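Local atomic coordinates of lactaldehyde dehydrogenase (Methanocaldococcus jannaschii, PDB entry 3PQA), a protein that catalyses the NAD-dependent oxidation of lactaldehyde to lactate, a step in the biosynthesis of coenzyme F420. Residues Y59-N64 with E181-K186; G85-Q90 with E310-G315; T138-P143 with F268-Q273. All coordinates share one frame; numbering follows the deposited sequence.

Contact 1 (Y59-N64 with E181-K186); sequences YNILMN and ENALKK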
loop_
_atom_site.group_PDB
_atom_site.type_symbol
_atom_site.label_atom_id
_atom_site.label_comp_id
_atom_site.label_asym_id
_atom_site.label_seq_id
_atom_site.Cartn_x
_atom_site.Cartn_y
_atom_site.Cartn_z
ATOM N N TYR B 59 2.041 -11.054 19.768
ATOM C CA TYR B 59 1.533 -12.127 18.929
ATOM C C TYR B 59 1.089 -13.302 19.813
ATOM O O TYR B 59 -0.035 -13.809 19.674
ATOM C CB TYR B 59 2.608 -12.557 17.920
ATOM C CG TYR B 59 2.250 -13.792 17.128
ATOM C CD1 TYR B 59 1.557 -13.698 15.926
ATOM C CD2 TYR B 59 2.619 -15.060 17.582
ATOM C CE1 TYR B 59 1.221 -14.847 15.197
ATOM C CE2 TYR B 59 2.298 -16.205 16.864
ATOM C CZ TYR B 59 1.600 -16.091 15.676
ATOM O OH TYR B 59 1.270 -17.234 14.983
ATOM N N ASN B 60 1.974 -13.723 20.713
ATOM C CA ASN B 60 1.680 -14.861 21.583
ATOM C C ASN B 60 0.454 -14.646 22.452
ATOM O O ASN B 60 -0.383 -15.552 22.584
ATOM C CB ASN B 60 2.890 -15.211 22.454
ATOM C CG ASN B 60 3.995 -15.886 21.663
ATOM O OD1 ASN B 60 3.749 -16.440 20.588
ATOM N ND2 ASN B 60 5.226 -15.840 22.189
ATOM N N ILE B 61 0.344 -13.450 23.032
ATOM C CA ILE B 61 -0.793 -13.093 23.894
ATOM C C ILE B 61 -2.089 -13.145 23.099
ATOM O O ILE B 61 -3.079 -13.738 23.533
ATOM C CB ILE B 61 -0.624 -11.698 24.524
ATOM C CG1 ILE B 61 0.466 -11.724 25.594
ATOM C CG2 ILE B 61 -1.950 -11.209 25.134
ATOM C CD1 ILE B 61 0.964 -10.346 25.969
ATOM N N LEU B 62 -2.069 -12.544 21.910
ATOM C CA LEU B 62 -3.265 -12.536 21.053
ATOM C C LEU B 62 -3.687 -13.970 20.643
ATOM O O LEU B 62 -4.868 -14.324 20.711
ATOM C CB LEU B 62 -3.051 -11.625 19.833
ATOM C CG LEU B 62 -2.951 -10.138 20.232
ATOM C CD1 LEU B 62 -2.354 -9.279 19.116
ATOM C CD2 LEU B 62 -4.305 -9.564 20.697
ATOM N N MET B 63 -2.713 -14.788 20.235
ATOM C CA MET B 63 -2.994 -16.168 19.854
ATOM C C MET B 63 -3.526 -16.989 21.023
ATOM O O MET B 63 -4.429 -17.815 20.840
ATOM C CB MET B 63 -1.768 -16.837 19.226
ATOM C CG MET B 63 -1.439 -16.305 17.824
ATOM S SD MET B 63 -2.783 -16.454 16.618
ATOM C CE MET B 63 -2.909 -18.213 16.418
ATOM N N ASN B 64 -2.996 -16.741 22.215
ATOM C CA ASN B 64 -3.447 -17.484 23.384
ATOM C C ASN B 64 -4.848 -17.084 23.814
ATOM O O ASN B 64 -5.611 -17.920 24.250
ATOM C CB ASN B 64 -2.461 -17.396 24.548
ATOM C CG ASN B 64 -2.836 -18.333 25.697
ATOM O OD1 ASN B 64 -3.328 -17.894 26.712
ATOM N ND2 ASN B 64 -2.607 -19.626 25.515
ATOM N N GLU B 181 -6.364 -12.012 31.325
ATOM C CA GLU B 181 -5.514 -12.190 32.509
ATOM C C GLU B 181 -4.653 -13.469 32.418
ATOM O O GLU B 181 -3.461 -13.434 32.703
ATOM C CB GLU B 181 -6.375 -12.163 33.780
ATOM C CG GLU B 181 -5.606 -12.333 35.085
ATOM C CD GLU B 181 -6.510 -12.395 36.309
ATOM O OE1 GLU B 181 -7.580 -11.742 36.316
ATOM O OE2 GLU B 181 -6.141 -13.104 37.270
ATOM N N ASN B 182 -5.249 -14.588 32.014
ATOM C CA ASN B 182 -4.503 -15.848 31.847
ATOM C C ASN B 182 -3.364 -15.737 30.830
ATOM O O ASN B 182 -2.264 -16.249 31.055
ATOM C CB ASN B 182 -5.432 -16.984 31.431
ATOM C CG ASN B 182 -6.406 -17.378 32.526
ATOM O OD1 ASN B 182 -6.142 -17.181 33.709
ATOM N ND2 ASN B 182 -7.542 -17.931 32.131
ATOM N N ALA B 183 -3.645 -15.071 29.713
ATOM C CA ALA B 183 -2.650 -14.861 28.661
ATOM C C ALA B 183 -1.512 -13.974 29.129
ATOM O O ALA B 183 -0.339 -14.247 28.836
ATOM C CB ALA B 183 -3.299 -14.259 27.438
ATOM N N LEU B 184 -1.855 -12.907 29.844
ATOM C CA LEU B 184 -0.854 -11.990 30.378
ATOM C C LEU B 184 0.075 -12.714 31.365
ATOM O O LEU B 184 1.300 -12.598 31.276
ATOM C CB LEU B 184 -1.519 -10.773 31.036
ATOM C CG LEU B 184 -2.263 -9.815 30.093
ATOM C CD1 LEU B 184 -3.002 -8.730 30.880
ATOM C CD2 LEU B 184 -1.322 -9.199 29.043
ATOM N N LYS B 185 -0.519 -13.486 32.270
ATOM C CA LYS B 185 0.244 -14.278 33.242
ATOM C C LYS B 185 1.194 -15.262 32.565
ATOM O O LYS B 185 2.359 -15.374 32.953
ATOM C CB LYS B 185 -0.708 -15.031 34.170
ATOM C CG LYS B 185 -1.323 -14.141 35.219
ATOM C CD LYS B 185 -2.271 -14.902 36.127
ATOM C CE LYS B 185 -2.740 -14.002 37.260
ATOM N NZ LYS B 185 -4.106 -14.371 37.723
ATOM N N LYS B 186 0.683 -15.966 31.557
ATOM C CA LYS B 186 1.457 -16.950 30.805
ATOM C C LYS B 186 2.738 -16.350 30.212
ATOM O O LYS B 186 3.783 -16.999 30.212
ATOM C CB LYS B 186 0.587 -17.564 29.711
ATOM C CG LYS B 186 1.235 -18.659 28.881
ATOM C CD LYS B 186 0.209 -19.301 27.951
ATOM C CE LYS B 186 0.840 -20.354 27.043
ATOM N NZ LYS B 186 1.301 -21.529 27.826
#

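Contact 2 (G85-Q90 with E310-G315); sequences GKPIKQ and EKTDVG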
loop_
_atom_site.group_PDB
_atom_site.type_symbol
_atom_site.label_atom_id
_atom_site.label_comp_id
_atom_site.label_asym_id
_atom_site.label_seq_id
_atom_site.Cartn_x
_atom_site.Cartn_y
_atom_site.Cartn_z
ATOM N N GLY B 85 -29.539 -12.450 25.846
ATOM C CA GLY B 85 -30.763 -12.940 25.199
ATOM C C GLY B 85 -30.569 -13.378 23.761
ATOM O O GLY B 85 -31.516 -13.400 22.981
ATOM N N LYS B 86 -29.335 -13.737 23.409
ATOM C CA LYS B 86 -28.982 -14.028 22.023
ATOM C C LYS B 86 -29.227 -15.489 21.700
ATOM O O LYS B 86 -28.661 -16.361 22.346
ATOM C CB LYS B 86 -27.509 -13.669 21.772
ATOM C CG LYS B 86 -27.063 -13.937 20.330
ATOM C CD LYS B 86 -25.686 -13.327 20.050
ATOM C CE LYS B 86 -25.755 -11.817 20.146
ATOM N NZ LYS B 86 -24.680 -11.140 19.370
ATOM N N PRO B 87 -30.084 -15.776 20.699
ATOM C CA PRO B 87 -30.293 -17.175 20.322
ATOM C C PRO B 87 -28.975 -17.929 20.204
ATOM O O PRO B 87 -27.987 -17.397 19.650
ATOM C CB PRO B 87 -31.003 -17.058 18.979
ATOM C CG PRO B 87 -31.831 -15.820 19.165
ATOM C CD PRO B 87 -30.890 -14.872 19.859
ATOM N N ILE B 88 -28.958 -19.139 20.765
ATOM C CA ILE B 88 -27.717 -19.918 20.913
ATOM C C ILE B 88 -26.953 -20.125 19.598
ATOM O O ILE B 88 -25.729 -19.999 19.574
ATOM C CB ILE B 88 -27.943 -21.260 21.700
ATOM C CG1 ILE B 88 -26.610 -21.949 22.021
ATOM C CG2 ILE B 88 -28.883 -22.200 20.944
ATOM C CD1 ILE B 88 -25.791 -21.277 23.120
ATOM N N LYS B 89 -27.674 -20.384 18.504
ATOM C CA LYS B 89 -27.023 -20.497 17.186
ATOM C C LYS B 89 -26.270 -19.219 16.767
ATOM O O LYS B 89 -25.165 -19.290 16.221
ATOM C CB LYS B 89 -28.037 -20.913 16.121
ATOM C CG LYS B 89 -28.505 -22.372 16.256
ATOM C CD LYS B 89 -29.417 -22.801 15.102
ATOM C CE LYS B 89 -30.695 -21.960 15.059
ATOM N NZ LYS B 89 -31.793 -22.639 14.310
ATOM N N GLN B 90 -26.869 -18.060 17.033
ATOM C CA GLN B 90 -26.236 -16.763 16.772
ATOM C C GLN B 90 -25.102 -16.463 17.750
ATOM O O GLN B 90 -24.104 -15.823 17.386
ATOM C CB GLN B 90 -27.272 -15.647 16.809
ATOM C CG GLN B 90 -28.309 -15.727 15.691
ATOM C CD GLN B 90 -29.413 -14.720 15.884
ATOM O OE1 GLN B 90 -29.158 -13.547 16.181
ATOM N NE2 GLN B 90 -30.659 -15.170 15.722
ATOM N N GLU B 310 -32.393 -24.493 20.753
ATOM C CA GLU B 310 -31.710 -24.614 19.466
ATOM C C GLU B 310 -32.614 -24.186 18.303
ATOM O O GLU B 310 -32.129 -23.785 17.248
ATOM C CB GLU B 310 -31.212 -26.050 19.242
ATOM C CG GLU B 310 -30.194 -26.574 20.264
ATOM C CD GLU B 310 -28.813 -25.924 20.143
ATOM O OE1 GLU B 310 -28.467 -25.427 19.050
ATOM O OE2 GLU B 310 -28.080 -25.903 21.154
ATOM N N LYS B 311 -33.926 -24.264 18.505
ATOM C CA LYS B 311 -34.876 -23.938 17.444
ATOM C C LYS B 311 -35.216 -22.442 17.348
ATOM O O LYS B 311 -35.823 -22.006 16.362
ATOM C CB LYS B 311 -36.175 -24.747 17.603
ATOM C CG LYS B 311 -36.005 -26.259 17.749
ATOM C CD LYS B 311 -37.369 -26.938 17.595
ATOM C CE LYS B 311 -37.492 -28.225 18.405
ATOM N NZ LYS B 311 -36.719 -29.355 17.799
ATOM N N THR B 312 -34.841 -21.664 18.363
ATOM C CA THR B 312 -35.251 -20.259 18.439
ATOM C C THR B 312 -34.572 -19.396 17.368
ATOM O O THR B 312 -33.347 -19.427 17.210
ATOM C CB THR B 312 -35.019 -19.675 19.847
ATOM O OG1 THR B 312 -35.910 -20.307 20.783
ATOM C CG2 THR B 312 -35.271 -18.177 19.864
ATOM N N ASP B 313 -35.383 -18.645 16.629
ATOM C CA ASP B 313 -34.877 -17.705 15.627
ATOM C C ASP B 313 -34.738 -16.313 16.214
ATOM O O ASP B 313 -33.799 -15.599 15.882
ATOM C CB ASP B 313 -35.820 -17.632 14.427
ATOM C CG ASP B 313 -35.884 -18.929 13.651
ATOM O OD1 ASP B 313 -34.816 -19.479 13.304
ATOM O OD2 ASP B 313 -37.007 -19.389 13.376
ATOM N N VAL B 314 -35.687 -15.937 17.078
ATOM C CA VAL B 314 -35.770 -14.590 17.655
ATOM C C VAL B 314 -35.974 -14.656 19.169
ATOM O O VAL B 314 -36.985 -15.190 19.644
ATOM C CB VAL B 314 -36.951 -13.774 17.032
ATOM C CG1 VAL B 314 -37.017 -12.352 17.618
ATOM C CG2 VAL B 314 -36.831 -13.735 15.526
ATOM N N GLY B 315 -35.009 -14.123 19.916
ATOM C CA GLY B 315 -35.125 -14.017 21.371
ATOM C C GLY B 315 -35.675 -12.668 21.810
ATOM O O GLY B 315 -36.165 -11.882 20.984
HETATM O O HOH W 1 -30.985 -20.542 18.728
HETATM O O HOH W 2 -32.184 -19.343 13.446
HETATM O O HOH W 3 -32.940 -13.133 16.034
HETATM O O HOH W 4 -31.019 -18.129 15.710
#

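Contact 3 (T138-P143 with F268-Q273); sequences TPFNFP and FIYAGQ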
loop_
_atom_site.group_PDB
_atom_site.type_symbol
_atom_site.label_atom_id
_atom_site.label_comp_id
_atom_site.label_asym_id
_atom_site.label_seq_id
_atom_site.Cartn_x
_atom_site.Cartn_y
_atom_site.Cartn_z
ATOM N N THR B 138 -17.850 -0.657 25.323
ATOM C CA THR B 138 -18.419 -1.670 24.444
ATOM C C THR B 138 -19.899 -1.891 24.726
ATOM O O THR B 138 -20.360 -1.639 25.839
ATOM C CB THR B 138 -17.658 -2.996 24.560
ATOM O OG1 THR B 138 -17.579 -3.390 25.938
ATOM C CG2 THR B 138 -16.237 -2.838 23.988
ATOM N N PRO B 139 -20.648 -2.360 23.713
ATOM C CA PRO B 139 -22.094 -2.412 23.773
ATOM C C PRO B 139 -22.615 -3.769 24.252
ATOM O O PRO B 139 -21.859 -4.733 24.320
ATOM C CB PRO B 139 -22.479 -2.198 22.305
ATOM C CG PRO B 139 -21.454 -2.943 21.582
ATOM C CD PRO B 139 -20.165 -2.697 22.352
ATOM N N PHE B 140 -23.913 -3.829 24.548
ATOM C CA PHE B 140 -24.536 -5.034 25.072
ATOM C C PHE B 140 -24.771 -6.106 23.992
ATOM O O PHE B 140 -24.944 -7.277 24.321
ATOM C CB PHE B 140 -25.881 -4.689 25.754
ATOM C CG PHE B 140 -27.014 -4.434 24.772
ATOM C CD1 PHE B 140 -27.672 -5.498 24.145
ATOM C CD2 PHE B 140 -27.400 -3.134 24.451
ATOM C CE1 PHE B 140 -28.697 -5.276 23.233
ATOM C CE2 PHE B 140 -28.435 -2.903 23.548
ATOM C CZ PHE B 140 -29.079 -3.973 22.931
ATOM N N ASN B 141 -24.791 -5.706 22.717
ATOM C CA ASN B 141 -25.393 -6.556 21.668
ATOM C C ASN B 141 -24.474 -7.615 21.056
ATOM O O ASN B 141 -24.898 -8.754 20.818
ATOM C CB ASN B 141 -26.104 -5.709 20.583
ATOM C CG ASN B 141 -25.165 -4.755 19.854
ATOM O OD1 ASN B 141 -24.070 -4.437 20.331
ATOM N ND2 ASN B 141 -25.586 -4.307 18.667
ATOM N N PHE B 142 -23.217 -7.246 20.804
ATOM C CA PHE B 142 -22.183 -8.206 20.427
ATOM C C PHE B 142 -21.022 -7.949 21.391
ATOM O O PHE B 142 -19.933 -7.531 20.976
ATOM C CB PHE B 142 -21.784 -8.057 18.941
ATOM C CG PHE B 142 -22.905 -8.399 17.981
ATOM C CD1 PHE B 142 -22.910 -9.612 17.299
ATOM C CD2 PHE B 142 -23.983 -7.516 17.803
ATOM C CE1 PHE B 142 -23.976 -9.940 16.420
ATOM C CE2 PHE B 142 -25.058 -7.832 16.953
ATOM C CZ PHE B 142 -25.051 -9.047 16.257
ATOM N N PRO B 143 -21.259 -8.200 22.694
ATOM C CA PRO B 143 -20.289 -7.815 23.720
ATOM C C PRO B 143 -18.959 -8.555 23.627
ATOM O O PRO B 143 -17.941 -8.046 24.105
ATOM C CB PRO B 143 -21.024 -8.151 25.029
ATOM C CG PRO B 143 -21.937 -9.280 24.656
ATOM C CD PRO B 143 -22.387 -8.976 23.260
ATOM N N PHE B 268 -34.270 -9.404 11.248
ATOM C CA PHE B 268 -34.643 -10.142 12.457
ATOM C C PHE B 268 -33.528 -10.827 13.231
ATOM O O PHE B 268 -33.742 -11.239 14.368
ATOM C CB PHE B 268 -35.823 -11.079 12.173
ATOM C CG PHE B 268 -37.038 -10.353 11.639
ATOM C CD1 PHE B 268 -37.657 -9.354 12.395
ATOM C CD2 PHE B 268 -37.534 -10.634 10.371
ATOM C CE1 PHE B 268 -38.761 -8.661 11.913
ATOM C CE2 PHE B 268 -38.656 -9.954 9.874
ATOM C CZ PHE B 268 -39.268 -8.957 10.657
ATOM N N ILE B 269 -32.335 -10.925 12.647
ATOM C CA ILE B 269 -31.158 -11.326 13.422
ATOM C C ILE B 269 -31.049 -10.492 14.710
ATOM O O ILE B 269 -31.207 -9.267 14.684
ATOM C CB ILE B 269 -29.859 -11.215 12.575
ATOM C CG1 ILE B 269 -29.732 -12.424 11.643
ATOM C CG2 ILE B 269 -28.592 -11.077 13.464
ATOM C CD1 ILE B 269 -29.399 -13.745 12.346
ATOM N N TYR B 270 -30.768 -11.187 15.817
ATOM C CA TYR B 270 -30.702 -10.613 17.171
ATOM C C TYR B 270 -31.850 -9.638 17.471
ATOM O O TYR B 270 -31.664 -8.604 18.113
ATOM C CB TYR B 270 -29.300 -10.026 17.482
ATOM C CG TYR B 270 -29.082 -9.720 18.965
ATOM C CD1 TYR B 270 -29.444 -10.641 19.955
ATOM C CD2 TYR B 270 -28.531 -8.514 19.370
ATOM C CE1 TYR B 270 -29.246 -10.360 21.312
ATOM C CE2 TYR B 270 -28.338 -8.217 20.726
ATOM C CZ TYR B 270 -28.690 -9.148 21.688
ATOM O OH TYR B 270 -28.505 -8.846 23.025
ATOM N N ALA B 271 -33.051 -10.006 17.021
ATOM C CA ALA B 271 -34.273 -9.215 17.272
ATOM C C ALA B 271 -34.140 -7.761 16.804
ATOM O O ALA B 271 -34.725 -6.850 17.385
ATOM C CB ALA B 271 -34.671 -9.293 18.762
ATOM N N GLY B 272 -33.332 -7.536 15.765
ATOM C CA GLY B 272 -33.099 -6.194 15.240
ATOM C C GLY B 272 -32.186 -5.300 16.078
ATOM O O GLY B 272 -32.084 -4.096 15.815
ATOM N N GLN B 273 -31.518 -5.873 17.083
ATOM C CA GLN B 273 -30.652 -5.089 17.970
ATOM C C GLN B 273 -29.220 -5.057 17.429
ATOM O O GLN B 273 -28.263 -5.377 18.138
ATOM C CB GLN B 273 -30.675 -5.639 19.399
ATOM C CG GLN B 273 -32.078 -5.751 19.968
ATOM C CD GLN B 273 -32.101 -6.399 21.335
ATOM O OE1 GLN B 273 -32.376 -5.732 22.339
ATOM N NE2 GLN B 273 -31.793 -7.688 21.393
#

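Contact 1 (Y59-N64 with E181-K186)
Asn64 reaches over Ala183 and meets the carbon chain of Lys186. Its OD1 lies 3.7 Å from Ala183 CA and equally far from the methyl of that residue. Its ND2 lies 3.7 Å from Lys186 CD, with CE of the same lysine close behind. The amide thus rests on aliphatic carbon, not on the ammonium group. CG stands anti to the backbone N of Asn64 (chi1 -172°), which carries the amide out from its own helix across to the other. Ile61 makes the apolar half of the contact. Its branch methyl CG2 comes 4.1 Å from Ala183 CB, and its CD1 meets Leu184 CD2 at 4.0 Å. Ala183 CB also faces the backbone carbonyl of Ile61, with 3.9 Å between CB and O. The small alanine lets the two backbones draw near, and CA of Ile61 and CA of Ala183 are 5.4 Å apart.

Gln68, one turn on from Asn64, forms the second shell. It gives a hydrogen bond to Asn64 OD1 and takes one from Asn182 ND2, tying the two helices together beside the packing. The local axes approach to 9.0 Å and run roughly antiparallel, at 143°. Helix 171-186 follows strand 160-165 of the sheet whose strand 216-220 leads into the probable NAD-binding turn. On the far flank of helix 55-71, Leu62 packs on helices 88-111 and 145-156.

Contact 2 (G85-Q90 with E310-G315)
Pro87 at the N-cap of helix 88-111 lies against an irregular loop, its CA 5.9 Å from that of Gly315, and CA of Ile88 comes 6.3 Å from that of Glu310. The proline ring fits against loop backbone. Its CG lies 3.7 Å from Gly315 N and nearly as close to Asp313 O. Gly315 has little room for a side chain, since a beta carbon there would run into Gly85 O.

Ile88 turns its CG2 to the Glu310 carboxylate, 3.8 Å from both OE1 and OE2. CG2 gets there by standing between the backbone N and the carbonyl carbon. The carboxylate itself is held by a salt bridge to Arg92. Lys89 bends at chi3, runs its carbons past the Glu310 carbonyl, and ends in a weak hydrogen bond from NZ to Glu310 O, 3.2 Å long.

Gln90 works mainly through water. Its NE2 donates to one water that bonds Asp313 O and to another that bonds Thr312 O, at 3.1 and 3.0 Å respectively from NE2. Its OE1 accepts from the backbone N of Tyr270, which fixes the turn of the amide.

Lys89 NZ and Asp313 OD1 stay 4.5 Å apart, bridged by a water that NZ holds weakly. The loop is therefore met mostly through its backbone carbonyls and bound water. Direct charge pairing within the contact plays a small part.

Contact 3 (T138-P143 with F268-Q273)
Asn141 sends its amide to the backbone of Gln273. ND2 donates to Gln273 O at 2.9 Å, nearly straight, with an N-H...O angle of 163°. The carbonyl oxygen lies in the amide plane of Asn141, but the donor stands tilted from the carbonyl plane. CG sits between the backbone N and the carbonyl carbon (chi1 61°). This folds the amide back, and OD1 also takes a weak hydrogen bond from Phe142 N.

Tyr270 comes up against the same residue with the edge of its ring, Asn141 CB lying 3.4 Å from Tyr270 CE2. With chi1 at -166°, Tyr270 CG points opposite the backbone N, and the ring swings out toward the other loop. The hydroxyl reaches the edge of the Phe140 ring, with Tyr270 OH 3.6 Å from Phe140 CE1, and bonds to Ala84 O. Phe142 comes in obliquely, its CE2 4.3 Å from Tyr270 CD2. An alanine here is likely to leave Ala84 O without its hydroxyl partner and to open a gap beside Phe140 and Asn141 CB. Gln273 NE2 lies over one face of the Tyr270 ring, while Gln273 OE1 approaches Phe140 CZ to 3.8 Å and bonds to Ile318 N.

Residues 270-272 all have positive phi, making a left-handed turn with Gly272 N bonded to Ile269 O and Gln273 N to Tyr270 O. Asn141 is close to Cys275, the probable nucleophile, consistent with the oxyanion-hole asparagine of aldehyde dehydrogenases. The contact joins two domains: one loop links strand 122-138 to helix 145-156, the other links helix 256-268 to strand 278-284.

How the contacts relate
Contacts 2 and 3 form one continuous region, their centres 12 Å apart. Lys86 NZ lies 2.8 Å from Asn141 O, a probable hydrogen bond, and makes cation-pi contacts with Phe142 and Tyr270. Both contacts join the part of the chain with the cofactor-binding fold to the part that carries the probable active-site cysteine. Contact 3 lies nearest the probable reaction centre: the side chain of Asn141 is about 5 Å from that of Cys275 and about 7 Å from Gly221 of the likely NAD site. Contact 1 stands apart, its centre 31 Å from that of contact 2 and 28 Å from that of contact 3. Helix 88-111, which begins in contact 2, also packs beside contact 1.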